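Side-chain contacts in nird-like protein (Hydrogenobacter thermophilus, PDB 4CH7), which catalyses the decarboxylation of siroheme to 12,18-didecarboxysiroheme, with release of two carbon dioxide molecules, in heme d1 biosynthesis: residues A[7-12]-A[47-52]; A[14-17]-A[22-25]. All coordinates share one frame; numbering follows the deposited sequence.

How the contacts relate
Both contacts belong to the N-terminal helix-turn-helix domain, one of two such domains in this siroheme decarboxylase, and they lie on the same side of the chain's centre with their own centres about 13 Å apart. Contact 2 is nested inside the loop that contact 1 closes: the chain runs through 7-12, then 14-17, turns into 22-25 and returns at 47-52. Helix 4-11 supplies one side of contact 1, while the loop that leaves it packs on the start of helix 22-30 in contact 2. The pair thus joins parts of one domain at two ranges: a local turn between successive helices, and a longer closure after helix 34-47.

Contact 1: residues A[7-12]-A[47-52]; sequences KILKII and DGIVRH
Leu9 and Val50 are the residues whose backbones come nearest here, 8.3 Å from Leu9 CA to Val50 CA, too far apart for anything but side chains to bridge. Residues 7-11 end the first helix of the N-terminal helix-turn-helix domain, with Ile11 N still bonded to Lys7 O. Opposite is the irregular loop that leads from helix 34-47 to strand 53-57. Gly48, with a positive phi of 97°, marks the end of that helix; beyond it the CB atoms of Ile49 and Val50 point toward the first helix, though the far end of Ile49 turns off.

Three apolar contacts make up the interface, and no hydrogen bond crosses it. With CG held anti to the backbone N (chi1 170°), Leu9 brings CD1 to the opposing chain, where this one methyl serves two residues. Leu9 CD1 lies 3.7 Å from Val50 CG1, the side chains running antiparallel alongside one another. Leu9 CD1 is also 4.1 Å from Ile49 CG2, with Ile49 roughly perpendicular to Leu9. The second branch of Val50 works separately: CG2 looks toward Ile12 CD1 at a looser 4.5 Å. Val50 and Ile12 are buried, whereas Ile49 is exposed, which makes this a modest patch with one side near solvent. Arg51 folds back over its own turn through weak bonds to the carbonyls of Gly48 and Ile49.

Helix 34-47 backs the patch, Leu44 touching Val50 and Ile41 touching Ile12. Ile12 also has a backbone bond to Ala222 in strand 217-222, the strand that pairs antiparallel with 53-57, just after this loop.

Contact 2: residues A[14-17]-A[22-25]; sequences KDIP and PFSV
Ile16 and Pro17 both press on Pro22, the first residue of helix 22-30, and its CB is the atom they share. Ile16 CG2 comes to 3.6 Å from Pro22 CB. The carbonyl of Pro17 reaches the same carbon, with Pro17 O 3.5 Å from Pro22 CB, while the Pro17 ring approaches less closely, Pro17 CG standing 4.2 Å from Pro22 CB. The two proline side chains meet at a slant.

Ile16 divides its work between its branches. CG2 is anti to the backbone N and goes to the proline; CG1 sits beside that N (chi1 -62°), and its extended chain carries Ile16 CD1 to Phe23 CE1 at 4.3 Å. The CB of Phe23 is directed away from the loop, yet the ring swings back far enough for this touch. On the other flank Pro17 CG lies 4.3 Å from Val25 CG1, three residues on from Pro22. The side-chain meetings are all apolar, and no hydrogen bond joins the two segments.

Helix 4-11 and helix 22-30 are the first two helices of the helix-turn-helix domain, and here the connection between them doubles back so that its residues 16 and 17 pack against the opening turn of the second.

Further out, Phe23 packs on Leu38 and Glu34 of helix 34-47 and on Leu185, and Pro22 rests on Pro189. The other side of the loop is tied to strand 217-222: Ile16 is backbone hydrogen-bonded with Ile220, and Asp15 OD1 accepts a hydrogen bond from Ile220 N. Asp15 OD2 makes a salt bridge with Lys212 NZ of helix 201-213, in the second helix-turn-helix domain.

Contact 1: residues A[7-12]-A[47-52]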
loop_
_atom_site.group_PDB
_atom_site.type_symbol
_atom_site.label_atom_id
_atom_site.label_comp_id
_atom_site.label_asym_id
_atom_site.label_seq_id
_atom_site.Cartn_x
_atom_site.Cartn_y
_atom_site.Cartn_z
ATOM N N LYS A 7 -11.875 12.293 21.213
ATOM C CA LYS A 7 -11.176 11.238 21.951
ATOM C C LYS A 7 -11.291 9.873 21.275
ATOM O O LYS A 7 -10.323 9.118 21.214
ATOM C CB LYS A 7 -11.700 11.142 23.385
ATOM C CG LYS A 7 -10.915 11.950 24.401
ATOM C CD LYS A 7 -11.483 11.748 25.793
ATOM C CE LYS A 7 -12.953 12.121 25.844
ATOM N NZ LYS A 7 -13.542 11.885 27.189
ATOM N N ILE A 8 -12.485 9.563 20.783
ATOM C CA ILE A 8 -12.747 8.294 20.113
ATOM C C ILE A 8 -12.018 8.219 18.778
ATOM O O ILE A 8 -11.343 7.230 18.486
ATOM C CB ILE A 8 -14.249 8.105 19.866
ATOM C CG1 ILE A 8 -14.993 7.916 21.182
ATOM C CG2 ILE A 8 -14.497 6.915 18.969
ATOM C CD1 ILE A 8 -16.494 7.888 21.025
ATOM N N LEU A 9 -12.179 9.263 17.968
ATOM C CA LEU A 9 -11.502 9.373 16.680
ATOM C C LEU A 9 -9.996 9.198 16.842
ATOM O O LEU A 9 -9.353 8.494 16.063
ATOM C CB LEU A 9 -11.797 10.733 16.045
ATOM C CG LEU A 9 -10.960 11.079 14.814
ATOM C CD1 LEU A 9 -11.289 10.132 13.674
ATOM C CD2 LEU A 9 -11.152 12.527 14.394
ATOM N N LYS A 10 -9.448 9.838 17.869
ATOM C CA LYS A 10 -8.023 9.759 18.170
ATOM C C LYS A 10 -7.587 8.347 18.569
ATOM O O LYS A 10 -6.526 7.877 18.153
ATOM C CB LYS A 10 -7.674 10.748 19.289
ATOM C CG LYS A 10 -6.236 10.663 19.780
ATOM C CD LYS A 10 -6.015 11.516 21.020
ATOM C CE LYS A 10 -4.557 11.494 21.452
ATOM N NZ LYS A 10 -4.074 10.118 21.758
ATOM N N ILE A 11 -8.408 7.671 19.367
ATOM C CA ILE A 11 -8.015 6.396 19.972
ATOM C C ILE A 11 -8.126 5.189 19.033
ATOM O O ILE A 11 -7.402 4.208 19.195
ATOM C CB ILE A 11 -8.789 6.129 21.297
ATOM C CG1 ILE A 11 -8.027 5.143 22.186
ATOM C CG2 ILE A 11 -10.205 5.637 21.025
ATOM C CD1 ILE A 11 -8.673 4.900 23.541
ATOM N N ILE A 12 -9.024 5.260 18.053
ATOM C CA ILE A 12 -9.199 4.157 17.109
ATOM C C ILE A 12 -8.191 4.221 15.964
ATOM O O ILE A 12 -8.173 3.355 15.083
ATOM C CB ILE A 12 -10.618 4.123 16.530
ATOM C CG1 ILE A 12 -10.926 5.419 15.773
ATOM C CG2 ILE A 12 -11.620 3.888 17.636
ATOM C CD1 ILE A 12 -12.314 5.456 15.150
ATOM N N ASP A 47 -19.839 7.764 7.847
ATOM C CA ASP A 47 -19.790 9.109 7.294
ATOM C C ASP A 47 -18.507 9.398 6.509
ATOM O O ASP A 47 -18.499 10.251 5.627
ATOM C CB ASP A 47 -20.044 10.141 8.396
ATOM C CG ASP A 47 -21.360 9.902 9.108
ATOM O OD1 ASP A 47 -22.216 9.188 8.549
ATOM O OD2 ASP A 47 -21.541 10.414 10.226
ATOM N N GLY A 48 -17.429 8.686 6.818
ATOM C CA GLY A 48 -16.268 8.683 5.944
ATOM C C GLY A 48 -15.101 9.613 6.239
ATOM O O GLY A 48 -14.394 10.017 5.313
ATOM N N ILE A 49 -14.886 9.957 7.506
ATOM C CA ILE A 49 -13.658 10.651 7.891
ATOM C C ILE A 49 -12.639 9.587 8.279
ATOM O O ILE A 49 -11.427 9.774 8.149
ATOM C CB ILE A 49 -13.882 11.680 9.020
ATOM C CG1 ILE A 49 -13.134 12.974 8.702
ATOM C CG2 ILE A 49 -13.454 11.131 10.373
ATOM C CD1 ILE A 49 -13.497 13.565 7.357
ATOM N N VAL A 50 -13.163 8.470 8.767
ATOM C CA VAL A 50 -12.466 7.201 8.747
ATOM C C VAL A 50 -13.440 6.324 7.970
ATOM O O VAL A 50 -14.643 6.449 8.142
ATOM C CB VAL A 50 -12.175 6.657 10.170
ATOM C CG1 VAL A 50 -11.288 7.626 10.937
ATOM C CG2 VAL A 50 -13.457 6.402 10.941
ATOM N N ARG A 51 -12.951 5.494 7.061
ATOM C CA ARG A 51 -13.870 4.734 6.221
ATOM C C ARG A 51 -13.810 3.259 6.549
ATOM O O ARG A 51 -14.630 2.466 6.083
ATOM C CB ARG A 51 -13.560 4.952 4.740
ATOM C CG ARG A 51 -14.172 6.208 4.148
ATOM C CD ARG A 51 -13.126 7.035 3.422
ATOM N NE ARG A 51 -12.322 7.832 4.343
ATOM C CZ ARG A 51 -11.011 8.012 4.225
ATOM N NH1 ARG A 51 -10.352 7.443 3.227
ATOM N NH2 ARG A 51 -10.357 8.755 5.108
ATOM N N HIS A 52 -12.833 2.900 7.369
ATOM C CA HIS A 52 -12.577 1.504 7.650
ATOM C C HIS A 52 -11.845 1.353 8.969
ATOM O O HIS A 52 -11.443 2.339 9.593
ATOM C CB HIS A 52 -11.744 0.907 6.517
ATOM C CG HIS A 52 -12.111 -0.502 6.171
ATOM N ND1 HIS A 52 -11.236 -1.554 6.323
ATOM C CD2 HIS A 52 -13.255 -1.027 5.680
ATOM C CE1 HIS A 52 -11.824 -2.670 5.938
ATOM N NE2 HIS A 52 -13.054 -2.380 5.542
#

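Contact 2: residues A[14-17]-A[22-25]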
loop_
_atom_site.group_PDB
_atom_site.type_symbol
_atom_site.label_atom_id
_atom_site.label_comp_id
_atom_site.label_asym_id
_atom_site.label_seq_id
_atom_site.Cartn_x
_atom_site.Cartn_y
_atom_site.Cartn_z
ATOM N N LYS A 14 -5.013 4.672 16.963
ATOM C CA LYS A 14 -3.929 3.998 17.664
ATOM C C LYS A 14 -4.110 2.498 17.491
ATOM O O LYS A 14 -5.210 2.036 17.180
ATOM C CB LYS A 14 -3.938 4.361 19.149
ATOM C CG LYS A 14 -3.857 5.854 19.424
ATOM C CD LYS A 14 -3.640 6.144 20.902
ATOM C CE LYS A 14 -2.281 5.657 21.374
ATOM N NZ LYS A 14 -1.958 6.145 22.748
ATOM N N ASP A 15 -3.034 1.737 17.674
ATOM C CA ASP A 15 -3.112 0.285 17.573
ATOM C C ASP A 15 -4.116 -0.262 18.584
ATOM O O ASP A 15 -4.045 0.046 19.773
ATOM C CB ASP A 15 -1.737 -0.344 17.794
ATOM C CG ASP A 15 -1.742 -1.848 17.589
ATOM O OD1 ASP A 15 -2.660 -2.362 16.915
ATOM O OD2 ASP A 15 -0.818 -2.517 18.097
ATOM N N ILE A 16 -5.061 -1.056 18.094
ATOM C CA ILE A 16 -6.107 -1.622 18.933
ATOM C C ILE A 16 -5.632 -2.932 19.552
ATOM O O ILE A 16 -5.216 -3.842 18.834
ATOM C CB ILE A 16 -7.398 -1.823 18.124
ATOM C CG1 ILE A 16 -7.901 -0.472 17.620
ATOM C CG2 ILE A 16 -8.473 -2.504 18.953
ATOM C CD1 ILE A 16 -9.216 -0.546 16.911
ATOM N N PRO A 17 -5.693 -3.026 20.894
ATOM C CA PRO A 17 -5.090 -4.143 21.637
ATOM C C PRO A 17 -5.610 -5.516 21.231
ATOM O O PRO A 17 -6.805 -5.686 20.980
ATOM C CB PRO A 17 -5.472 -3.846 23.094
ATOM C CG PRO A 17 -6.645 -2.912 23.018
ATOM C CD PRO A 17 -6.392 -2.086 21.790
ATOM N N PRO A 22 -11.454 -5.638 22.974
ATOM C CA PRO A 22 -10.615 -4.450 22.782
ATOM C C PRO A 22 -11.402 -3.150 22.892
ATOM O O PRO A 22 -10.837 -2.135 23.292
ATOM C CB PRO A 22 -10.079 -4.629 21.358
ATOM C CG PRO A 22 -11.119 -5.455 20.662
ATOM C CD PRO A 22 -11.644 -6.391 21.719
ATOM N N PHE A 23 -12.683 -3.183 22.543
ATOM C CA PHE A 23 -13.518 -1.991 22.621
ATOM C C PHE A 23 -13.978 -1.715 24.051
ATOM O O PHE A 23 -14.343 -0.590 24.387
ATOM C CB PHE A 23 -14.714 -2.108 21.678
ATOM C CG PHE A 23 -14.333 -2.193 20.228
ATOM C CD1 PHE A 23 -13.639 -1.155 19.620
ATOM C CD2 PHE A 23 -14.676 -3.304 19.470
ATOM C CE1 PHE A 23 -13.282 -1.225 18.279
ATOM C CE2 PHE A 23 -14.327 -3.383 18.129
ATOM C CZ PHE A 23 -13.628 -2.342 17.534
ATOM N N SER A 24 -13.965 -2.748 24.886
ATOM C CA SER A 24 -14.205 -2.576 26.314
ATOM C C SER A 24 -13.043 -1.783 26.908
ATOM O O SER A 24 -13.238 -0.871 27.716
ATOM C CB SER A 24 -14.334 -3.939 26.999
ATOM O OG SER A 24 -14.870 -3.816 28.301
ATOM N N VAL A 25 -11.832 -2.132 26.477
ATOM C CA VAL A 25 -10.616 -1.449 26.910
ATOM C C VAL A 25 -10.585 0.005 26.430
ATOM O O VAL A 25 -10.291 0.911 27.210
ATOM C CB VAL A 25 -9.356 -2.184 26.413
ATOM C CG1 VAL A 25 -8.100 -1.417 26.792
ATOM C CG2 VAL A 25 -9.307 -3.591 26.976
#